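Long-range contacts in uncharacterized NTF2-like protein (Cytophaga hutchinsonii ATCC 33406, PDB 3F40), which is of unknown function but belongs to the NTF2-like superfamily, whose cone-shaped alpha+beta fold probably encloses a pocket for a small ligand: residues Asn38-His43 with Phe106-Leu111; Leu75-Asn80 with Gly90-Glu95; Asn20-Pro25 with Lys58-Val63. One frame throughout, in Å; residues are numbered along the deposited sequence.

Interaction 1 (Asn38-His43 with Phe106-Leu111); sequences NGPMGH and FDPRPL
Pro40 points its CG at the centre of one face of Phe106, 3.6 Å from the ring centroid and 8° off the normal, a CH-pi contact. Phe106 has CG in the crowded position between its backbone N and carbonyl carbon (chi1 62°), which carries the ring back to the turn although its CB does not head there. Pro40 CG is also 3.4 Å from Phe106 O, while Pro40 CB rests on Pro108 CG at 3.8 Å. Met41, a selenomethionine, heads for 106-111 with CG anti to its carbonyl carbon and bends at chi3 (-69°). The bend brings its CE to the edge of the Phe106 ring, 3.8 Å from CZ, and against Leu111 CD1 at 3.5 Å, tight for two methyl groups. An alanine in place of Phe106 would probably leave Pro40 and the tip of Met41 without their common apolar support and loosen the turn against the C-terminal segment. Asp107 OD1 accepts from Arg109 N in an Asx turn, and Arg109 NE and NH2 grip the same carboxylate. Pro40 and Met41 are the central residues of a type I beta turn, Gly39 to Gly42, which joins strands 35-39 and 42-45 as a tight beta hairpin.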
loop_
_atom_site.group_PDB
_atom_site.type_symbol
_atom_site.label_atom_id
_atom_site.label_comp_id
_atom_site.label_asym_id
_atom_site.label_seq_id
_atom_site.Cartn_x
_atom_site.Cartn_y
_atom_site.Cartn_z
ATOM N N ASN A 38 -5.245 -12.055 0.962
ATOM C CA ASN A 38 -3.825 -12.297 0.773
ATOM C C ASN A 38 -3.031 -11.350 1.615
ATOM O O ASN A 38 -3.215 -10.146 1.566
ATOM C CB ASN A 38 -3.423 -12.107 -0.648
ATOM C CG ASN A 38 -3.771 -13.233 -1.465
ATOM O OD1 ASN A 38 -2.931 -14.150 -1.720
ATOM N ND2 ASN A 38 -4.974 -13.234 -1.921
ATOM N N GLY A 39 -2.122 -11.913 2.384
ATOM C CA GLY A 39 -1.218 -11.134 3.195
ATOM C C GLY A 39 0.137 -11.795 3.219
ATOM O O GLY A 39 0.320 -12.884 2.636
ATOM N N PRO A 40 1.084 -11.176 3.918
ATOM C CA PRO A 40 2.439 -11.744 3.972
ATOM C C PRO A 40 2.501 -13.175 4.494
ATOM O O PRO A 40 3.414 -13.967 4.148
ATOM C CB PRO A 40 3.143 -10.839 4.968
ATOM C CG PRO A 40 2.402 -9.602 5.007
ATOM C CD PRO A 40 0.987 -9.864 4.571
HETATM N N MSE A 41 1.562 -13.510 5.344
HETATM C CA MSE A 41 1.568 -14.807 6.030
HETATM C C MSE A 41 0.538 -15.792 5.500
HETATM O O MSE A 41 0.276 -16.847 6.089
HETATM C CB MSE A 41 1.389 -14.570 7.511
HETATM C CG MSE A 41 2.609 -13.869 8.132
HETATM SE SE MSE A 41 2.381 -13.292 9.930
HETATM C CE MSE A 41 1.105 -11.886 9.652
ATOM N N GLY A 42 -0.023 -15.488 4.355
ATOM C CA GLY A 42 -0.827 -16.459 3.674
ATOM C C GLY A 42 -2.095 -15.965 3.077
ATOM O O GLY A 42 -2.300 -14.798 2.882
ATOM N N HIS A 43 -2.885 -16.903 2.697
ATOM C CA HIS A 43 -4.108 -16.679 1.939
ATOM C C HIS A 43 -5.280 -17.407 2.585
ATOM O O HIS A 43 -5.122 -18.492 3.131
ATOM C CB HIS A 43 -3.856 -17.186 0.530
ATOM C CG HIS A 43 -5.069 -17.448 -0.273
ATOM N ND1 HIS A 43 -5.855 -16.453 -0.809
ATOM C CD2 HIS A 43 -5.641 -18.616 -0.627
ATOM C CE1 HIS A 43 -6.859 -17.005 -1.474
ATOM N NE2 HIS A 43 -6.759 -18.321 -1.353
ATOM N N PHE A 106 2.837 -5.513 4.181
ATOM C CA PHE A 106 3.648 -5.117 5.308
ATOM C C PHE A 106 4.782 -6.090 5.529
ATOM O O PHE A 106 4.769 -7.192 4.989
ATOM C CB PHE A 106 2.835 -4.954 6.613
ATOM C CG PHE A 106 2.156 -6.209 7.128
ATOM C CD1 PHE A 106 0.865 -6.489 6.765
ATOM C CD2 PHE A 106 2.786 -7.028 8.065
ATOM C CE1 PHE A 106 0.213 -7.591 7.264
ATOM C CE2 PHE A 106 2.126 -8.145 8.537
ATOM C CZ PHE A 106 0.843 -8.407 8.146
ATOM N N ASP A 107 5.746 -5.653 6.330
ATOM C CA ASP A 107 6.874 -6.498 6.730
ATOM C C ASP A 107 6.479 -7.249 8.008
ATOM O O ASP A 107 6.314 -6.633 9.065
ATOM C CB ASP A 107 8.106 -5.632 6.975
ATOM C CG ASP A 107 9.280 -6.396 7.543
ATOM O OD1 ASP A 107 9.225 -7.634 7.656
ATOM O OD2 ASP A 107 10.271 -5.685 7.886
ATOM N N PRO A 108 6.253 -8.570 7.939
ATOM C CA PRO A 108 5.771 -9.266 9.119
ATOM C C PRO A 108 6.856 -9.721 10.075
ATOM O O PRO A 108 6.543 -10.303 11.115
ATOM C CB PRO A 108 5.130 -10.505 8.506
ATOM C CG PRO A 108 6.086 -10.820 7.349
ATOM C CD PRO A 108 6.423 -9.457 6.789
ATOM N N ARG A 109 8.117 -9.425 9.785
ATOM C CA ARG A 109 9.201 -9.983 10.608
ATOM C C ARG A 109 9.091 -9.660 12.112
ATOM O O ARG A 109 9.382 -10.527 12.943
ATOM C CB ARG A 109 10.575 -9.617 10.045
ATOM C CG ARG A 109 10.905 -10.296 8.746
ATOM C CD ARG A 109 12.212 -9.817 8.168
ATOM N NE ARG A 109 12.126 -8.394 7.863
ATOM C CZ ARG A 109 13.164 -7.591 7.624
ATOM N NH1 ARG A 109 14.386 -8.058 7.663
ATOM N NH2 ARG A 109 12.949 -6.306 7.391
ATOM N N PRO A 110 8.666 -8.455 12.498
ATOM C CA PRO A 110 8.563 -8.158 13.929
ATOM C C PRO A 110 7.626 -9.097 14.666
ATOM O O PRO A 110 7.718 -9.247 15.884
ATOM C CB PRO A 110 8.042 -6.722 13.939
ATOM C CG PRO A 110 8.521 -6.150 12.625
ATOM C CD PRO A 110 8.413 -7.272 11.666
ATOM N N LEU A 111 6.704 -9.727 13.935
ATOM C CA LEU A 111 5.720 -10.610 14.571
ATOM C C LEU A 111 6.315 -11.952 14.997
ATOM O O LEU A 111 5.685 -12.701 15.765
ATOM C CB LEU A 111 4.549 -10.899 13.639
ATOM C CG LEU A 111 3.795 -9.685 13.129
ATOM C CD1 LEU A 111 2.757 -10.099 12.098
ATOM C CD2 LEU A 111 3.164 -8.947 14.315
#

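Interaction 2 (Leu75-Asn80 with Gly90-Glu95); sequences LIYDIN and GLYHLE
Two backbone hydrogen bonds join the strands where Leu75 faces Gly90, an antiparallel hydrogen-bonded pair. Leu75 N gives to Gly90 O and Gly90 N to Leu75 O, both at 2.8 Å and nearly straight, with each donor in the plane of the carbonyl it meets. These strands, 72-81 and 84-95, form a beta hairpin in the strongly curved mixed sheet of the NTF2-like fold; the segment axes lie 134° apart, and helix 8-20 packs against Leu75 and Tyr92 on the concave side. The polar side-chain contact is a hydrogen bond between the phenols of Tyr77 and Tyr92, which come together tip to tip with their OH atoms 2.7 Å apart. Tyr92 OH arrives at the edge of the Tyr77 ring, near its plane. For Tyr77, CG sits in the crowded position between N and the carbonyl carbon (chi1 50°), so the ring swings across Gly90 and puts its OH 3.5 Å from Gly90 CA; a CB on Gly90 would collide with that hydroxyl. The apolar contact across the strands is Leu75 CD1 on Tyr92 CE1 at 3.7 Å, the two side chains crossing at about a right angle; within 75-80, Leu75 CB lies over one face of the Tyr77 ring, toward its rim.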
loop_
_atom_site.group_PDB
_atom_site.type_symbol
_atom_site.label_atom_id
_atom_site.label_comp_id
_atom_site.label_asym_id
_atom_site.label_seq_id
_atom_site.Cartn_x
_atom_site.Cartn_y
_atom_site.Cartn_z
ATOM N N LEU A 75 -6.067 1.626 1.837
ATOM C CA LEU A 75 -5.889 2.239 3.141
ATOM C C LEU A 75 -4.442 2.158 3.572
ATOM O O LEU A 75 -3.797 1.129 3.423
ATOM C CB LEU A 75 -6.732 1.546 4.223
ATOM C CG LEU A 75 -8.248 1.491 3.974
ATOM C CD1 LEU A 75 -8.971 0.802 5.167
ATOM C CD2 LEU A 75 -8.844 2.837 3.711
ATOM N N ILE A 76 -3.937 3.251 4.125
ATOM C CA ILE A 76 -2.679 3.306 4.821
ATOM C C ILE A 76 -3.050 3.338 6.294
ATOM O O ILE A 76 -3.702 4.259 6.770
ATOM C CB ILE A 76 -1.883 4.569 4.453
ATOM C CG1 ILE A 76 -1.613 4.633 2.950
ATOM C CG2 ILE A 76 -0.577 4.661 5.224
ATOM C CD1 ILE A 76 -0.818 3.469 2.387
ATOM N N TYR A 77 -2.671 2.284 7.000
ATOM C CA TYR A 77 -3.086 2.133 8.370
ATOM C C TYR A 77 -2.068 1.402 9.228
ATOM O O TYR A 77 -1.257 0.618 8.754
ATOM C CB TYR A 77 -4.466 1.468 8.460
ATOM C CG TYR A 77 -4.768 0.163 7.691
ATOM C CD1 TYR A 77 -3.789 -0.648 7.154
ATOM C CD2 TYR A 77 -6.075 -0.252 7.569
ATOM C CE1 TYR A 77 -4.123 -1.816 6.457
ATOM C CE2 TYR A 77 -6.438 -1.402 6.906
ATOM C CZ TYR A 77 -5.458 -2.190 6.342
ATOM O OH TYR A 77 -5.815 -3.358 5.672
ATOM N N ASP A 78 -2.142 1.687 10.530
ATOM C CA ASP A 78 -1.364 0.955 11.520
ATOM C C ASP A 78 -2.273 -0.161 12.017
ATOM O O ASP A 78 -3.454 0.080 12.356
ATOM C CB ASP A 78 -0.915 1.847 12.664
ATOM C CG ASP A 78 0.155 2.823 12.264
ATOM O OD1 ASP A 78 0.836 2.643 11.240
ATOM O OD2 ASP A 78 0.343 3.785 13.027
ATOM N N ILE A 79 -1.737 -1.377 12.079
ATOM C CA ILE A 79 -2.487 -2.517 12.573
ATOM C C ILE A 79 -1.837 -3.016 13.860
ATOM O O ILE A 79 -0.642 -3.295 13.910
ATOM C CB ILE A 79 -2.567 -3.695 11.562
ATOM C CG1 ILE A 79 -2.855 -3.227 10.125
ATOM C CG2 ILE A 79 -3.632 -4.667 12.035
ATOM C CD1 ILE A 79 -2.803 -4.348 9.107
ATOM N N ASN A 80 -2.628 -3.039 14.912
ATOM C CA ASN A 80 -2.200 -3.615 16.185
ATOM C C ASN A 80 -2.520 -5.101 16.140
ATOM O O ASN A 80 -3.673 -5.512 16.152
ATOM C CB ASN A 80 -2.875 -2.908 17.359
ATOM C CG ASN A 80 -2.334 -3.376 18.679
ATOM O OD1 ASN A 80 -2.071 -4.549 18.849
ATOM N ND2 ASN A 80 -2.156 -2.459 19.615
ATOM N N GLY A 90 -3.430 -1.583 2.830
ATOM C CA GLY A 90 -4.459 -2.577 2.546
ATOM C C GLY A 90 -5.220 -2.184 1.302
ATOM O O GLY A 90 -5.764 -1.084 1.206
ATOM N N LEU A 91 -5.263 -3.101 0.336
ATOM C CA LEU A 91 -5.924 -2.896 -0.946
ATOM C C LEU A 91 -7.202 -3.735 -0.985
ATOM O O LEU A 91 -7.164 -4.964 -0.969
ATOM C CB LEU A 91 -4.990 -3.316 -2.067
ATOM C CG LEU A 91 -5.539 -3.258 -3.474
ATOM C CD1 LEU A 91 -5.846 -1.827 -3.909
ATOM C CD2 LEU A 91 -4.537 -3.928 -4.431
ATOM N N TYR A 92 -8.340 -3.043 -0.976
ATOM C CA TYR A 92 -9.663 -3.641 -0.963
ATOM C C TYR A 92 -10.300 -3.493 -2.339
ATOM O O TYR A 92 -10.352 -2.373 -2.881
ATOM C CB TYR A 92 -10.553 -2.943 0.093
ATOM C CG TYR A 92 -10.050 -3.035 1.494
ATOM C CD1 TYR A 92 -9.027 -2.222 1.946
ATOM C CD2 TYR A 92 -10.601 -3.912 2.384
ATOM C CE1 TYR A 92 -8.518 -2.358 3.227
ATOM C CE2 TYR A 92 -10.087 -4.057 3.675
ATOM C CZ TYR A 92 -9.031 -3.287 4.082
ATOM O OH TYR A 92 -8.496 -3.430 5.338
ATOM N N HIS A 93 -10.816 -4.603 -2.867
ATOM C CA HIS A 93 -11.548 -4.569 -4.134
ATOM C C HIS A 93 -13.033 -4.776 -3.832
ATOM O O HIS A 93 -13.374 -5.641 -3.020
ATOM C CB HIS A 93 -11.058 -5.667 -5.078
ATOM C CG HIS A 93 -11.620 -5.563 -6.454
ATOM N ND1 HIS A 93 -11.156 -4.646 -7.368
ATOM C CD2 HIS A 93 -12.598 -6.271 -7.075
ATOM C CE1 HIS A 93 -11.834 -4.790 -8.497
ATOM N NE2 HIS A 93 -12.735 -5.742 -8.330
ATOM N N LEU A 94 -13.861 -3.996 -4.494
ATOM C CA LEU A 94 -15.324 -4.052 -4.294
ATOM C C LEU A 94 -16.023 -4.274 -5.596
ATOM O O LEU A 94 -15.672 -3.704 -6.651
ATOM C CB LEU A 94 -15.813 -2.752 -3.668
ATOM C CG LEU A 94 -15.175 -2.507 -2.270
ATOM C CD1 LEU A 94 -13.995 -1.559 -2.379
ATOM C CD2 LEU A 94 -16.183 -1.994 -1.228
ATOM N N GLU A 95 -17.041 -5.106 -5.504
ATOM C CA GLU A 95 -17.913 -5.371 -6.631
ATOM C C GLU A 95 -19.267 -5.647 -6.076
ATOM O O GLU A 95 -19.429 -6.319 -5.075
ATOM C CB GLU A 95 -17.476 -6.579 -7.437
ATOM C CG GLU A 95 -16.151 -6.340 -8.099
ATOM C CD GLU A 95 -15.747 -7.355 -9.124
ATOM O OE1 GLU A 95 -16.487 -8.331 -9.367
ATOM O OE2 GLU A 95 -14.676 -7.143 -9.729
#

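Interaction 3 (Asn20-Pro25 with Lys58-Val63); sequences NTENFP and KFKYVV
A Schellman motif ends helix 8-20 here, with Glu22 at positive phi as its C-prime residue, and the turn that follows is fastened to the start of strand 60-69, an outermost strand of the NTF2-like sheet within this chain. Asn20, in the last turn of the helix, binds the backbone of Tyr61 twice. Its OD1 accepts from Tyr61 N on a lone pair, at 2.8 Å, and its ND2 donates to Tyr61 O at 2.9 Å, with that oxygen tilted 21° out of the amide plane. Both bonds together fix the rotation of the amide and lay its oxygen at the edge of the Tyr61 ring.

Lys60 can be followed outward from the strand. Its CB lies 3.9 Å from Asn20 OD1, and the chain then bends at chi2 (-63°), turning CD toward Asn20 O and past OD1. CE comes closer still, 3.4 Å from Asn20 O. A second bend, at chi4 (-64°), sets NZ 2.7 Å from Glu22 OE2 in a salt bridge that uses the anti lone pair of the carboxylate oxygen. NZ also donates to Lys58 O, reaching it from above the carbonyl plane, so the ammonium ties the turn to the residues just before the strand.

Glu22, extended beyond CG, crosses Lys58 at about a right angle and meets its aliphatic part. The Lys58 NZ itself bonds to Glu55 O, in the last turn of helix 47-57, but its charge probably still favours the ionised form of Glu22. Phe24 packs on Leu19 and Met51, with its CZ 4.3 Å from Lys58 CG and one ring face covered, toward the rim, by the backbone carbon of Glu22.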
loop_
_atom_site.group_PDB
_atom_site.type_symbol
_atom_site.label_atom_id
_atom_site.label_comp_id
_atom_site.label_asym_id
_atom_site.label_seq_id
_atom_site.Cartn_x
_atom_site.Cartn_y
_atom_site.Cartn_z
ATOM N N ASN A 20 -12.876 -2.804 14.474
ATOM C CA ASN A 20 -12.339 -2.053 15.623
ATOM C C ASN A 20 -13.214 -2.149 16.861
ATOM O O ASN A 20 -12.718 -2.105 17.973
ATOM C CB ASN A 20 -12.115 -0.582 15.279
ATOM C CG ASN A 20 -10.803 -0.343 14.577
ATOM O OD1 ASN A 20 -9.919 -1.190 14.623
ATOM N ND2 ASN A 20 -10.658 0.817 13.904
ATOM N N THR A 21 -14.500 -2.294 16.627
ATOM C CA THR A 21 -15.457 -2.396 17.725
ATOM C C THR A 21 -15.818 -3.845 18.006
ATOM O O THR A 21 -16.767 -4.155 18.725
ATOM C CB THR A 21 -16.712 -1.582 17.463
ATOM O OG1 THR A 21 -17.339 -1.995 16.233
ATOM C CG2 THR A 21 -16.361 -0.063 17.476
ATOM N N GLU A 22 -15.000 -4.739 17.482
ATOM C CA GLU A 22 -15.156 -6.174 17.699
ATOM C C GLU A 22 -16.597 -6.610 17.381
ATOM O O GLU A 22 -17.194 -7.431 18.097
ATOM C CB GLU A 22 -14.660 -6.600 19.113
ATOM C CG GLU A 22 -13.187 -6.284 19.320
ATOM C CD GLU A 22 -12.565 -6.983 20.566
ATOM O OE1 GLU A 22 -13.310 -7.678 21.354
ATOM O OE2 GLU A 22 -11.333 -6.783 20.746
ATOM N N ASN A 23 -17.179 -6.003 16.344
ATOM C CA ASN A 23 -18.473 -6.391 15.815
ATOM C C ASN A 23 -18.320 -7.277 14.591
ATOM O O ASN A 23 -18.409 -6.834 13.430
ATOM C CB ASN A 23 -19.337 -5.179 15.500
ATOM C CG ASN A 23 -20.816 -5.565 15.276
ATOM O OD1 ASN A 23 -21.159 -6.714 14.991
ATOM N ND2 ASN A 23 -21.704 -4.559 15.357
ATOM N N PHE A 24 -18.017 -8.534 14.859
ATOM C CA PHE A 24 -17.595 -9.449 13.794
ATOM C C PHE A 24 -18.748 -9.826 12.864
ATOM O O PHE A 24 -18.553 -9.917 11.663
ATOM C CB PHE A 24 -16.784 -10.646 14.371
ATOM C CG PHE A 24 -15.550 -10.186 15.110
ATOM C CD1 PHE A 24 -14.513 -9.557 14.438
ATOM C CD2 PHE A 24 -15.448 -10.303 16.484
ATOM C CE1 PHE A 24 -13.440 -9.076 15.112
ATOM C CE2 PHE A 24 -14.368 -9.830 17.129
ATOM C CZ PHE A 24 -13.363 -9.210 16.444
ATOM N N PRO A 25 -19.985 -9.981 13.386
ATOM C CA PRO A 25 -21.069 -10.211 12.449
ATOM C C PRO A 25 -21.335 -9.029 11.484
ATOM O O PRO A 25 -21.618 -9.256 10.296
ATOM C CB PRO A 25 -22.282 -10.468 13.382
ATOM C CG PRO A 25 -21.686 -11.058 14.564
ATOM C CD PRO A 25 -20.399 -10.265 14.771
ATOM N N LYS A 58 -8.539 -10.426 16.644
ATOM C CA LYS A 58 -8.942 -9.122 17.189
ATOM C C LYS A 58 -7.975 -7.967 16.881
ATOM O O LYS A 58 -7.603 -7.188 17.727
ATOM C CB LYS A 58 -9.162 -9.231 18.708
ATOM C CG LYS A 58 -10.182 -10.303 19.070
ATOM C CD LYS A 58 -10.429 -10.370 20.561
ATOM C CE LYS A 58 -11.755 -10.997 20.824
ATOM N NZ LYS A 58 -11.883 -12.372 20.417
ATOM N N PHE A 59 -7.592 -7.886 15.616
ATOM C CA PHE A 59 -6.732 -6.806 15.135
ATOM C C PHE A 59 -7.468 -5.480 15.186
ATOM O O PHE A 59 -8.671 -5.430 15.031
ATOM C CB PHE A 59 -6.266 -7.040 13.685
ATOM C CG PHE A 59 -5.410 -8.246 13.482
ATOM C CD1 PHE A 59 -4.635 -8.776 14.496
ATOM C CD2 PHE A 59 -5.367 -8.825 12.245
ATOM C CE1 PHE A 59 -3.821 -9.893 14.242
ATOM C CE2 PHE A 59 -4.548 -9.921 12.016
ATOM C CZ PHE A 59 -3.802 -10.444 13.015
ATOM N N LYS A 60 -6.708 -4.436 15.492
ATOM C CA LYS A 60 -7.201 -3.066 15.533
ATOM C C LYS A 60 -6.462 -2.195 14.518
ATOM O O LYS A 60 -5.303 -2.403 14.267
ATOM C CB LYS A 60 -7.071 -2.483 16.936
ATOM C CG LYS A 60 -7.793 -3.266 18.013
ATOM C CD LYS A 60 -9.291 -3.299 17.780
ATOM C CE LYS A 60 -10.076 -4.069 18.854
ATOM N NZ LYS A 60 -9.748 -5.516 18.912
ATOM N N TYR A 61 -7.163 -1.206 13.956
ATOM C CA TYR A 61 -6.673 -0.419 12.828
ATOM C C TYR A 61 -6.795 1.066 13.085
ATOM O O TYR A 61 -7.849 1.534 13.544
ATOM C CB TYR A 61 -7.496 -0.751 11.570
ATOM C CG TYR A 61 -7.497 -2.216 11.226
ATOM C CD1 TYR A 61 -8.323 -3.091 11.894
ATOM C CD2 TYR A 61 -6.660 -2.723 10.249
ATOM C CE1 TYR A 61 -8.319 -4.454 11.607
ATOM C CE2 TYR A 61 -6.647 -4.075 9.943
ATOM C CZ TYR A 61 -7.491 -4.927 10.637
ATOM O OH TYR A 61 -7.515 -6.291 10.429
ATOM N N VAL A 62 -5.746 1.793 12.758
ATOM C CA VAL A 62 -5.818 3.224 12.770
ATOM C C VAL A 62 -5.523 3.667 11.354
ATOM O O VAL A 62 -4.407 3.493 10.859
ATOM C CB VAL A 62 -4.819 3.864 13.731
ATOM C CG1 VAL A 62 -4.866 5.367 13.576
ATOM C CG2 VAL A 62 -5.078 3.426 15.206
ATOM N N VAL A 63 -6.542 4.239 10.727
ATOM C CA VAL A 63 -6.449 4.642 9.330
ATOM C C VAL A 63 -5.856 6.064 9.235
ATOM O O VAL A 63 -6.406 7.037 9.806
ATOM C CB VAL A 63 -7.828 4.624 8.629
ATOM C CG1 VAL A 63 -7.693 5.112 7.187
ATOM C CG2 VAL A 63 -8.466 3.231 8.657
#

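All three interactions reach the same curved sheet. Interactions 2 and 3 share a border, strands 72-81 and 60-69 being neighbours in the sheet, and touch directly: Asn80 N is 2.8 Å from Lys60 O and Asp78 O 2.9 Å from Val62 N, both probable hydrogen bonds, and the rings of Tyr61 and Tyr77 meet with their planes at about 45°. The centres of interactions 2 and 3 are about 12 Å apart. Interaction 1 stands apart, its centre about 14 Å from that of interaction 2 and 18 Å from that of interaction 3, but Phe106 and Phe59 both pack on Met81 of strand 72-81. Interactions 1 and 2 also touch the second subunit, whereas no other chain of the assembly touches interaction 3.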